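DUF115 domain-containing protein (Magnetospirillum magneticum AMB-1, PDB 5MU5) is probably a Maf-type glycosyltransferase that attaches sugars to flagellin and so takes part in the formation of bacterial flagella. Local coordinates at residues L536-D539 with R540-E544; K254-D258 with G259-I263; Y216-P219 with L220-A223; D155-Y158 with H159-S162. All blocks are in the same frame, centred on the assembly; numbering follows the deposited sequence.

Interaction 1 of 4, residues L536-D539 with R540-E544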
loop_
_atom_site.group_PDB
_atom_site.type_symbol
_atom_site.label_atom_id
_atom_site.label_comp_id
_atom_site.label_asym_id
_atom_site.label_seq_id
_atom_site.Cartn_x
_atom_site.Cartn_y
_atom_site.Cartn_z
ATOM N N LEU A 536 19.514 -1.117 23.560
ATOM C CA LEU A 536 18.552 -0.765 22.531
ATOM C C LEU A 536 17.306 -1.616 22.657
ATOM O O LEU A 536 16.190 -1.094 22.658
ATOM C CB LEU A 536 19.143 -0.916 21.134
ATOM C CG LEU A 536 18.163 -0.553 20.024
ATOM C CD1 LEU A 536 17.519 0.812 20.261
ATOM C CD2 LEU A 536 18.874 -0.612 18.675
ATOM N N PHE A 537 17.492 -2.923 22.790
ATOM C CA PHE A 537 16.349 -3.791 22.953
ATOM C C PHE A 537 15.437 -3.343 24.105
ATOM O O PHE A 537 14.234 -3.222 23.925
ATOM C CB PHE A 537 16.770 -5.252 23.134
ATOM C CG PHE A 537 15.640 -6.144 23.534
ATOM C CD1 PHE A 537 14.752 -6.634 22.585
ATOM C CD2 PHE A 537 15.431 -6.455 24.876
ATOM C CE1 PHE A 537 13.685 -7.432 22.963
ATOM C CE2 PHE A 537 14.367 -7.253 25.260
ATOM C CZ PHE A 537 13.492 -7.742 24.299
ATOM N N HIS A 538 16.005 -3.110 25.280
ATOM C CA HIS A 538 15.204 -2.753 26.445
ATOM C C HIS A 538 14.541 -1.396 26.300
ATOM O O HIS A 538 13.399 -1.218 26.712
ATOM C CB HIS A 538 16.030 -2.794 27.730
ATOM C CG HIS A 538 16.399 -4.176 28.149
ATOM N ND1 HIS A 538 15.453 -5.136 28.440
ATOM C CD2 HIS A 538 17.605 -4.762 28.334
ATOM C CE1 HIS A 538 16.064 -6.257 28.786
ATOM N NE2 HIS A 538 17.369 -6.058 28.729
ATOM N N ASP A 539 15.266 -0.444 25.730
ATOM C CA ASP A 539 14.713 0.868 25.459
ATOM C C ASP A 539 13.430 0.737 24.642
ATOM O O ASP A 539 12.405 1.316 25.001
ATOM C CB ASP A 539 15.720 1.724 24.696
ATOM C CG ASP A 539 15.173 3.088 24.359
ATOM O OD1 ASP A 539 14.848 3.852 25.298
ATOM O OD2 ASP A 539 15.059 3.390 23.157
ATOM N N ARG A 540 13.482 -0.039 23.556
ATOM C CA ARG A 540 12.308 -0.249 22.707
ATOM C C ARG A 540 11.237 -1.133 23.370
ATOM O O ARG A 540 10.097 -0.719 23.501
ATOM C CB ARG A 540 12.718 -0.836 21.350
ATOM C CG ARG A 540 13.692 0.008 20.512
ATOM C CD ARG A 540 13.056 1.283 19.970
ATOM N NE ARG A 540 12.886 2.280 21.020
ATOM C CZ ARG A 540 12.164 3.391 20.911
ATOM N NH1 ARG A 540 11.525 3.686 19.783
ATOM N NH2 ARG A 540 12.086 4.213 21.953
ATOM N N TRP A 541 11.601 -2.333 23.806
ATOM C CA TRP A 541 10.631 -3.288 24.371
ATOM C C TRP A 541 9.888 -2.864 25.644
ATOM O O TRP A 541 8.668 -3.027 25.731
ATOM C CB TRP A 541 11.321 -4.610 24.660
ATOM C CG TRP A 541 10.392 -5.707 25.017
ATOM C CD1 TRP A 541 10.255 -6.294 26.230
ATOM C CD2 TRP A 541 9.473 -6.369 24.143
ATOM N NE1 TRP A 541 9.310 -7.296 26.172
ATOM C CE2 TRP A 541 8.814 -7.359 24.900
ATOM C CE3 TRP A 541 9.165 -6.240 22.788
ATOM C CZ2 TRP A 541 7.850 -8.196 24.360
ATOM C CZ3 TRP A 541 8.217 -7.074 22.244
ATOM C CH2 TRP A 541 7.565 -8.045 23.033
ATOM N N ASP A 542 10.618 -2.319 26.613
ATOM C CA ASP A 542 10.076 -2.015 27.941
ATOM C C ASP A 542 9.224 -0.748 28.037
ATOM O O ASP A 542 8.652 -0.489 29.092
ATOM C CB ASP A 542 11.213 -1.883 28.981
ATOM C CG ASP A 542 12.045 -3.146 29.122
ATOM O OD1 ASP A 542 11.536 -4.248 28.824
ATOM O OD2 ASP A 542 13.216 -3.043 29.547
ATOM N N ARG A 543 9.125 0.036 26.969
ATOM C CA ARG A 543 8.452 1.334 27.059
ATOM C C ARG A 543 6.922 1.282 27.042
ATOM O O ARG A 543 6.259 2.312 27.226
ATOM C CB ARG A 543 8.955 2.257 25.962
ATOM C CG ARG A 543 8.379 1.994 24.579
ATOM C CD ARG A 543 9.049 2.917 23.593
ATOM N NE ARG A 543 8.381 3.004 22.293
ATOM C CZ ARG A 543 8.476 2.105 21.312
ATOM N NH1 ARG A 543 9.152 0.972 21.460
ATOM N NH2 ARG A 543 7.861 2.340 20.177
ATOM N N GLU A 544 6.366 0.098 26.813
ATOM C CA GLU A 544 4.921 -0.084 26.815
ATOM C C GLU A 544 4.552 -1.553 27.035
ATOM O O GLU A 544 5.294 -2.458 26.636
ATOM C CB GLU A 544 4.342 0.403 25.495
ATOM C CG GLU A 544 2.834 0.607 25.514
ATOM C CD GLU A 544 2.302 1.164 24.207
ATOM O OE1 GLU A 544 2.968 2.035 23.598
ATOM O OE2 GLU A 544 1.210 0.733 23.784
#
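Phe537 and Trp541, one helical turn apart, run alongside each other. Trp541 CB sits over one face of the Phe537 ring in a CH-pi contact, 4.1 Å from its centroid and offset toward the rim. The aromatic planes are nearly parallel, at 14°, but displaced so that little of one ring lies over the other; Phe537 CZ is what reaches the indole, 3.8 Å from Trp541 CG. Both rings swing out anti to the backbone N (chi1 170° for Phe537, -170° for Trp541), and these matching torsions send them the same way, which lets the planes come near parallel. Trp541 N donates to Phe537 O at 2.8 Å, one of three successive i to i+4 bonds, with Arg540 N to Leu536 O and Asp542 N to His538 O. This turn belongs to helix 534-541, held between helices 242-257 and 373-378: Tyr253 meets both rings edge-to-face, while Phe378 packs on Phe537 and Leu377 on Trp541. Two polar pairs are looser. His538 ND1 gives only a weak, bent bond to Asp542 OD2, at 3.3 Å. Arg540, its chain folded at chi2 and chi3, brings NE to within 3.2 Å of Asp539 OD2 in a salt bridge whose hydrogen bonds are bent and weak. Firmer is the bond from Arg543 NH1 back to Arg540 O, at 2.8 Å; the Arg543 guanidinium also donates to Ala376 O and Leu377 O.

Interaction 2 of 4, residues K254-D258 with G259-I263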
loop_
_atom_site.group_PDB
_atom_site.type_symbol
_atom_site.label_atom_id
_atom_site.label_comp_id
_atom_site.label_asym_id
_atom_site.label_seq_id
_atom_site.Cartn_x
_atom_site.Cartn_y
_atom_site.Cartn_z
ATOM N N LYS A 254 13.858 -11.392 18.412
ATOM C CA LYS A 254 14.984 -12.318 18.554
ATOM C C LYS A 254 16.250 -11.766 17.942
ATOM O O LYS A 254 17.318 -12.002 18.446
ATOM C CB LYS A 254 14.680 -13.652 17.896
ATOM C CG LYS A 254 13.467 -14.352 18.453
ATOM C CD LYS A 254 13.651 -14.790 19.876
ATOM C CE LYS A 254 14.609 -15.955 19.940
ATOM N NZ LYS A 254 14.700 -16.451 21.331
ATOM N N ASN A 255 16.123 -11.049 16.839
ATOM C CA ASN A 255 17.281 -10.453 16.208
ATOM C C ASN A 255 17.971 -9.410 17.078
ATOM O O ASN A 255 19.172 -9.241 16.987
ATOM C CB ASN A 255 16.883 -9.808 14.885
ATOM C CG ASN A 255 16.760 -10.813 13.763
ATOM O OD1 ASN A 255 17.443 -11.833 13.772
ATOM N ND2 ASN A 255 15.905 -10.521 12.777
ATOM N N MET A 256 17.216 -8.710 17.910
ATOM C CA MET A 256 17.770 -7.602 18.670
ATOM C C MET A 256 18.012 -7.853 20.136
ATOM O O MET A 256 18.689 -7.060 20.768
ATOM C CB MET A 256 16.842 -6.416 18.535
ATOM C CG MET A 256 16.876 -5.819 17.148
ATOM S SD MET A 256 15.580 -4.610 17.043
ATOM C CE MET A 256 16.192 -3.359 18.190
ATOM N N ARG A 257 17.437 -8.930 20.656
ATOM C CA ARG A 257 17.509 -9.300 22.057
ATOM C C ARG A 257 18.947 -9.403 22.560
ATOM O O ARG A 257 19.314 -8.724 23.507
ATOM C CB ARG A 257 16.821 -10.662 22.258
ATOM C CG ARG A 257 16.751 -11.154 23.698
ATOM C CD ARG A 257 15.761 -10.315 24.482
ATOM N NE ARG A 257 15.805 -10.592 25.903
ATOM C CZ ARG A 257 16.670 -10.048 26.756
ATOM N NH1 ARG A 257 17.601 -9.192 26.342
ATOM N NH2 ARG A 257 16.606 -10.374 28.039
ATOM N N ASP A 258 19.727 -10.258 21.898
ATOM C CA ASP A 258 21.067 -10.666 22.325
ATOM C C ASP A 258 22.120 -10.369 21.285
ATOM O O ASP A 258 21.822 -9.973 20.165
ATOM C CB ASP A 258 21.129 -12.197 22.458
ATOM C CG ASP A 258 20.108 -12.762 23.406
ATOM O OD1 ASP A 258 20.351 -12.757 24.633
ATOM O OD2 ASP A 258 19.080 -13.271 22.913
ATOM N N GLY A 259 23.363 -10.620 21.676
ATOM C CA GLY A 259 24.499 -10.663 20.767
ATOM C C GLY A 259 24.883 -9.433 19.982
ATOM O O GLY A 259 24.238 -8.370 20.023
ATOM N N ARG A 260 25.966 -9.607 19.249
ATOM C CA ARG A 260 26.478 -8.552 18.427
ATOM C C ARG A 260 25.605 -8.390 17.179
ATOM O O ARG A 260 25.195 -9.357 16.540
ATOM C CB ARG A 260 27.938 -8.819 18.022
ATOM C CG ARG A 260 28.958 -8.680 19.146
ATOM C CD ARG A 260 30.386 -8.558 18.604
ATOM N NE ARG A 260 30.823 -9.764 17.889
ATOM C CZ ARG A 260 31.367 -10.843 18.458
ATOM N NH1 ARG A 260 31.559 -10.907 19.775
ATOM N NH2 ARG A 260 31.722 -11.876 17.701
ATOM N N TYR A 261 25.280 -7.145 16.893
ATOM C CA TYR A 261 24.742 -6.774 15.619
ATOM C C TYR A 261 24.918 -5.284 15.571
ATOM O O TYR A 261 25.183 -4.657 16.594
ATOM C CB TYR A 261 23.271 -7.167 15.459
ATOM C CG TYR A 261 22.343 -6.445 16.386
ATOM C CD1 TYR A 261 21.823 -5.204 16.052
ATOM C CD2 TYR A 261 21.971 -7.014 17.594
ATOM C CE1 TYR A 261 20.954 -4.546 16.902
ATOM C CE2 TYR A 261 21.089 -6.367 18.457
ATOM C CZ TYR A 261 20.593 -5.131 18.106
ATOM O OH TYR A 261 19.738 -4.472 18.956
ATOM N N SER A 262 24.784 -4.733 14.378
ATOM C CA SER A 262 24.820 -3.307 14.175
ATOM C C SER A 262 23.593 -2.872 13.375
ATOM O O SER A 262 22.834 -3.705 12.887
ATOM C CB SER A 262 26.090 -2.911 13.456
ATOM O OG SER A 262 27.236 -3.263 14.201
ATOM N N ILE A 263 23.410 -1.561 13.282
ATOM C CA ILE A 263 22.252 -0.950 12.677
ATOM C C ILE A 263 22.709 -0.053 11.556
ATOM O O ILE A 263 23.626 0.747 11.743
ATOM C CB ILE A 263 21.521 -0.043 13.677
ATOM C CG1 ILE A 263 21.119 -0.818 14.928
ATOM C CG2 ILE A 263 20.273 0.533 13.030
ATOM C CD1 ILE A 263 20.264 -2.036 14.629
#
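This is a local helix-to-strand turn in which Tyr261 folds back onto the helix it follows, where helix 242-257 ends and the chain passes through Asp258, Gly259 and Arg260 toward strand 262-263. Tyr261 brings the CD2-CE2 edge of its ring to the last helical residues: CE2 is 3.5 Å from Met256 CA, and CD2 stands 3.6 Å from Asn255 O. CG of Tyr261 lies between its own backbone N and carbonyl carbon (chi1 65°), a rotation that brings the CE2 edge and OH to Met256. Its hydroxyl gives a weak hydrogen bond to Met256 O at 3.3 Å, while the Met256 side chain crosses the ring end obliquely, with CG 3.9 Å from Tyr261 CZ. Gly259 has a positive phi of 61°, and a CB there would clash with Asp258 C, which is consistent with glycine at the bend. A leucine in place of Tyr261 would probably leave Met256 O without its weak hydroxyl donor and open a gap beside Met256 CB and CG. Leu536 of helix 534-541 packs on both Met256 and Tyr261, Asn255 ND2 donates to Asn351 O and Val353 O, and the backbone of Ser262 pairs with Val364 and Tyr366 of strand 363-367, that of Ile263 with Arg530 of the antiparallel strand 530-531, and that of Tyr261 with Gly532 just after it.

Interaction 3 of 4, residues Y216-P219 with L220-A223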
loop_
_atom_site.group_PDB
_atom_site.type_symbol
_atom_site.label_atom_id
_atom_site.label_comp_id
_atom_site.label_asym_id
_atom_site.label_seq_id
_atom_site.Cartn_x
_atom_site.Cartn_y
_atom_site.Cartn_z
ATOM N N TYR A 216 -21.771 14.634 -16.604
ATOM C CA TYR A 216 -21.947 15.111 -17.958
ATOM C C TYR A 216 -20.993 14.317 -18.820
ATOM O O TYR A 216 -20.172 13.541 -18.294
ATOM C CB TYR A 216 -21.692 16.615 -18.063
ATOM C CG TYR A 216 -20.381 17.093 -17.461
ATOM C CD1 TYR A 216 -19.208 17.098 -18.206
ATOM C CD2 TYR A 216 -20.324 17.564 -16.161
ATOM C CE1 TYR A 216 -18.012 17.546 -17.670
ATOM C CE2 TYR A 216 -19.132 18.001 -15.610
ATOM C CZ TYR A 216 -17.980 17.996 -16.374
ATOM O OH TYR A 216 -16.803 18.440 -15.843
ATOM N N ASN A 217 -21.116 14.470 -20.133
ATOM C CA ASN A 217 -20.306 13.684 -21.065
ATOM C C ASN A 217 -18.919 14.240 -21.214
ATOM O O ASN A 217 -18.737 15.434 -21.456
ATOM C CB ASN A 217 -20.964 13.584 -22.439
ATOM C CG ASN A 217 -22.038 12.519 -22.487
ATOM O OD1 ASN A 217 -22.108 11.621 -21.624
ATOM N ND2 ASN A 217 -22.891 12.611 -23.501
ATOM N N SER A 218 -17.943 13.355 -21.071
ATOM C CA SER A 218 -16.555 13.730 -21.122
ATOM C C SER A 218 -15.744 12.481 -21.296
ATOM O O SER A 218 -15.840 11.592 -20.487
ATOM C CB SER A 218 -16.139 14.389 -19.797
ATOM O OG SER A 218 -14.733 14.439 -19.697
ATOM N N PRO A 219 -14.928 12.404 -22.346
ATOM C CA PRO A 219 -13.998 11.256 -22.382
ATOM C C PRO A 219 -13.138 11.127 -21.070
ATOM O O PRO A 219 -12.897 10.023 -20.561
ATOM C CB PRO A 219 -13.107 11.566 -23.595
ATOM C CG PRO A 219 -13.841 12.605 -24.381
ATOM C CD PRO A 219 -14.649 13.395 -23.405
ATOM N N LEU A 220 -12.712 12.260 -20.521
ATOM C CA LEU A 220 -11.952 12.287 -19.289
ATOM C C LEU A 220 -12.703 11.631 -18.123
ATOM O O LEU A 220 -12.145 10.784 -17.419
ATOM C CB LEU A 220 -11.587 13.725 -18.929
ATOM C CG LEU A 220 -10.755 13.888 -17.660
ATOM C CD1 LEU A 220 -9.360 13.260 -17.786
ATOM C CD2 LEU A 220 -10.660 15.364 -17.356
ATOM N N LEU A 221 -13.971 11.995 -17.941
ATOM C CA LEU A 221 -14.754 11.469 -16.829
ATOM C C LEU A 221 -15.076 9.998 -17.026
ATOM O O LEU A 221 -15.039 9.211 -16.078
ATOM C CB LEU A 221 -16.034 12.287 -16.619
ATOM C CG LEU A 221 -15.747 13.743 -16.182
ATOM C CD1 LEU A 221 -17.044 14.500 -15.951
ATOM C CD2 LEU A 221 -14.873 13.813 -14.928
ATOM N N THR A 222 -15.385 9.618 -18.256
ATOM C CA THR A 222 -15.678 8.212 -18.544
ATOM C C THR A 222 -14.489 7.298 -18.267
ATOM O O THR A 222 -14.654 6.256 -17.641
ATOM C CB THR A 222 -16.156 8.028 -19.978
ATOM O OG1 THR A 222 -17.435 8.651 -20.093
ATOM C CG2 THR A 222 -16.310 6.539 -20.306
ATOM N N ALA A 223 -13.308 7.712 -18.718
ATOM C CA ALA A 223 -12.091 6.949 -18.480
ATOM C C ALA A 223 -11.752 6.879 -16.996
ATOM O O ALA A 223 -11.291 5.851 -16.521
ATOM C CB ALA A 223 -10.920 7.544 -19.248
#
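Helix 219-235 starts here with a serine N-cap, in the loop that follows strand 211-214, an outer strand of a parallel four-stranded sheet in the Maf N-terminal region. Ser218 supplies the cap: its OG accepts from Leu221 N at 3.1 Å with an N-H...O angle of 160°. The torsion matters, because OG lies anti to the serine's own backbone N (chi1 165°) and thereby faces the first turn. Pro219 follows at the first helical position, where its ring nitrogen has no hydrogen to offer. The main-chain bonds start at once, Thr222 N to Ser218 O at 3.0 Å and Ala223 N to Pro219 O, and Thr222 OG1 adds a weak bond to the same Ser218 carbonyl. Apolar contact completes the turn. Leu221 CD1 stands over one face of the Tyr216 ring, 3.8 Å from its centroid and offset toward the CE1-CZ rim, while Leu221 CG rests 3.7 Å from Ser218 CB. Tyr216 OH is hydrogen-bonded to Glu151 OE2, and its ring meets Phe156 edge-to-face. Replacing Tyr216 by an alanine would probably leave Leu221 CD1 without the face it packs on and Glu151 without its hydroxyl mate. One amide of the first turn is thus satisfied by a side-chain oxygen instead of a preceding carbonyl, and the side chain of the leucine just beyond the cap is tied to the loop by the CH-pi contact and by Ser218 CB.

Interaction 4 of 4, residues D155-Y158 with H159-S162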
loop_
_atom_site.group_PDB
_atom_site.type_symbol
_atom_site.label_atom_id
_atom_site.label_comp_id
_atom_site.label_asym_id
_atom_site.label_seq_id
_atom_site.Cartn_x
_atom_site.Cartn_y
_atom_site.Cartn_z
ATOM N N ASP A 155 -15.127 26.272 -12.815
ATOM C CA ASP A 155 -16.293 27.117 -13.034
ATOM C C ASP A 155 -17.576 26.447 -12.602
ATOM O O ASP A 155 -18.450 27.092 -12.022
ATOM C CB ASP A 155 -16.418 27.550 -14.498
ATOM C CG ASP A 155 -15.432 28.647 -14.871
ATOM O OD1 ASP A 155 -14.451 28.884 -14.114
ATOM O OD2 ASP A 155 -15.664 29.286 -15.923
ATOM N N PHE A 156 -17.695 25.158 -12.874
ATOM C CA PHE A 156 -18.899 24.429 -12.506
ATOM C C PHE A 156 -19.105 24.404 -10.994
ATOM O O PHE A 156 -20.217 24.582 -10.515
ATOM C CB PHE A 156 -18.891 23.000 -13.068
ATOM C CG PHE A 156 -18.890 22.925 -14.584
ATOM C CD1 PHE A 156 -19.188 24.041 -15.374
ATOM C CD2 PHE A 156 -18.649 21.706 -15.227
ATOM C CE1 PHE A 156 -19.198 23.945 -16.757
ATOM C CE2 PHE A 156 -18.656 21.612 -16.615
ATOM C CZ PHE A 156 -18.931 22.730 -17.377
ATOM N N LEU A 157 -18.038 24.187 -10.244
ATOM C CA LEU A 157 -18.151 24.226 -8.791
ATOM C C LEU A 157 -18.576 25.630 -8.361
ATOM O O LEU A 157 -19.463 25.790 -7.528
ATOM C CB LEU A 157 -16.823 23.861 -8.122
ATOM C CG LEU A 157 -16.849 23.953 -6.596
ATOM C CD1 LEU A 157 -17.787 22.903 -5.996
ATOM C CD2 LEU A 157 -15.439 23.806 -6.039
ATOM N N TYR A 158 -17.939 26.635 -8.952
ATOM C CA TYR A 158 -18.231 28.020 -8.633
ATOM C C TYR A 158 -19.689 28.356 -8.894
ATOM O O TYR A 158 -20.337 28.921 -8.039
ATOM C CB TYR A 158 -17.312 28.954 -9.423
ATOM C CG TYR A 158 -17.592 30.411 -9.186
ATOM C CD1 TYR A 158 -17.037 31.073 -8.099
ATOM C CD2 TYR A 158 -18.419 31.132 -10.044
ATOM C CE1 TYR A 158 -17.301 32.406 -7.874
ATOM C CE2 TYR A 158 -18.699 32.469 -9.819
ATOM C CZ TYR A 158 -18.115 33.102 -8.737
ATOM O OH TYR A 158 -18.356 34.431 -8.488
ATOM N N HIS A 159 -20.210 27.986 -10.067
ATOM C CA HIS A 159 -21.624 28.223 -10.389
ATOM C C HIS A 159 -22.554 27.372 -9.556
ATOM O O HIS A 159 -23.690 27.767 -9.353
ATOM C CB HIS A 159 -21.933 27.920 -11.853
ATOM C CG HIS A 159 -21.263 28.834 -12.811
ATOM N ND1 HIS A 159 -21.341 30.202 -12.700
ATOM C CD2 HIS A 159 -20.519 28.586 -13.915
ATOM C CE1 HIS A 159 -20.667 30.763 -13.690
ATOM N NE2 HIS A 159 -20.165 29.804 -14.447
ATOM N N SER A 160 -22.089 26.191 -9.118
ATOM C CA SER A 160 -22.897 25.273 -8.287
ATOM C C SER A 160 -23.300 25.903 -6.943
ATOM O O SER A 160 -24.219 25.403 -6.255
ATOM C CB SER A 160 -22.164 23.955 -8.011
ATOM O OG SER A 160 -21.220 24.120 -6.962
ATOM N N LEU A 161 -22.599 26.980 -6.564
ATOM C CA LEU A 161 -22.965 27.757 -5.382
ATOM C C LEU A 161 -24.371 28.334 -5.515
ATOM O O LEU A 161 -25.023 28.593 -4.514
ATOM C CB LEU A 161 -21.987 28.904 -5.133
ATOM C CG LEU A 161 -20.542 28.537 -4.830
ATOM C CD1 LEU A 161 -19.809 29.787 -4.377
ATOM C CD2 LEU A 161 -20.409 27.439 -3.794
ATOM N N SER A 162 -24.822 28.534 -6.748
ATOM C CA SER A 162 -26.175 28.998 -6.995
ATOM C C SER A 162 -27.225 27.895 -6.961
ATOM O O SER A 162 -28.409 28.185 -6.849
ATOM C CB SER A 162 -26.249 29.703 -8.353
ATOM O OG SER A 162 -25.424 30.845 -8.349
#
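The backbone is helical through His159, whose N donates to Asp155 O at 2.8 Å, and then slackens: Ser160 N still bonds Phe156 O, but at a bent 139°, and Leu161 N divides between weak bonds to Leu157 O and Tyr158 O. Ser160 OG is hydrogen-bonded to Trp166 NE1, linking this helix end to helix 166-171. The serine holds that OG between its own backbone N and carbonyl carbon, which also brings the hydroxyl to Leu157 O as a donor; the modelled 2.5 Å between Ser160 OG and Leu157 O is too short to be taken at face value at 2.30 Å resolution. Leu157 CD1 lies alongside the hydroxyl, 3.8 Å from Ser160 OG, and Leu161 CG comes within 3.2 Å of Tyr158 O. Helix 154-160 follows strand 146-150 of the parallel sheet in the Maf N-terminal region, and its start is marked by Asn153 OD1, which accepts from Asp155 N. Tyr158 and His159 form an offset edge-to-face pair: the edge of the tyrosine is turned toward the imidazole face, with planes at 70° and centroids 5.8 Å apart. Tyr158 CD2 makes the nearest ring approach, 4.1 Å from His159 ND1. CG of His159 sits beside its backbone N (chi1 -66°), laying the imidazole back along the preceding turn, with CD2 3.2 Å from Asp155 O. Its NE2 is hydrogen-bonded to Ser37 OG, which also pairs with Asp155 OD2; Asp155 OD1 is held by His33 NE2.

Overall arrangement
The four contacts form two touching pairs, far apart in space. Interactions 1 and 2 meet where Phe537 CZ lies 3.4 Å from Arg257 CD, joining helices 534-541 and 242-257; interactions 3 and 4 meet through Tyr216 CZ and Phe156 CE2, 3.7 Å apart, both beside the parallel N-terminal sheet. Centres of interactions 2 and 4 are about 61 Å apart. Interaction 4 is buried, and its polar side chains find partners in surrounding loops and helices. Interaction 3 is a surface contact built on a helix start, whereas interactions 1, 2 and 4 lie at helix ends. Interactions 1 and 2 are partly buried: a salt bridge and a weak histidine-aspartate bond flank the aromatic contact in the first, and a single weak hydroxyl bond serves the second.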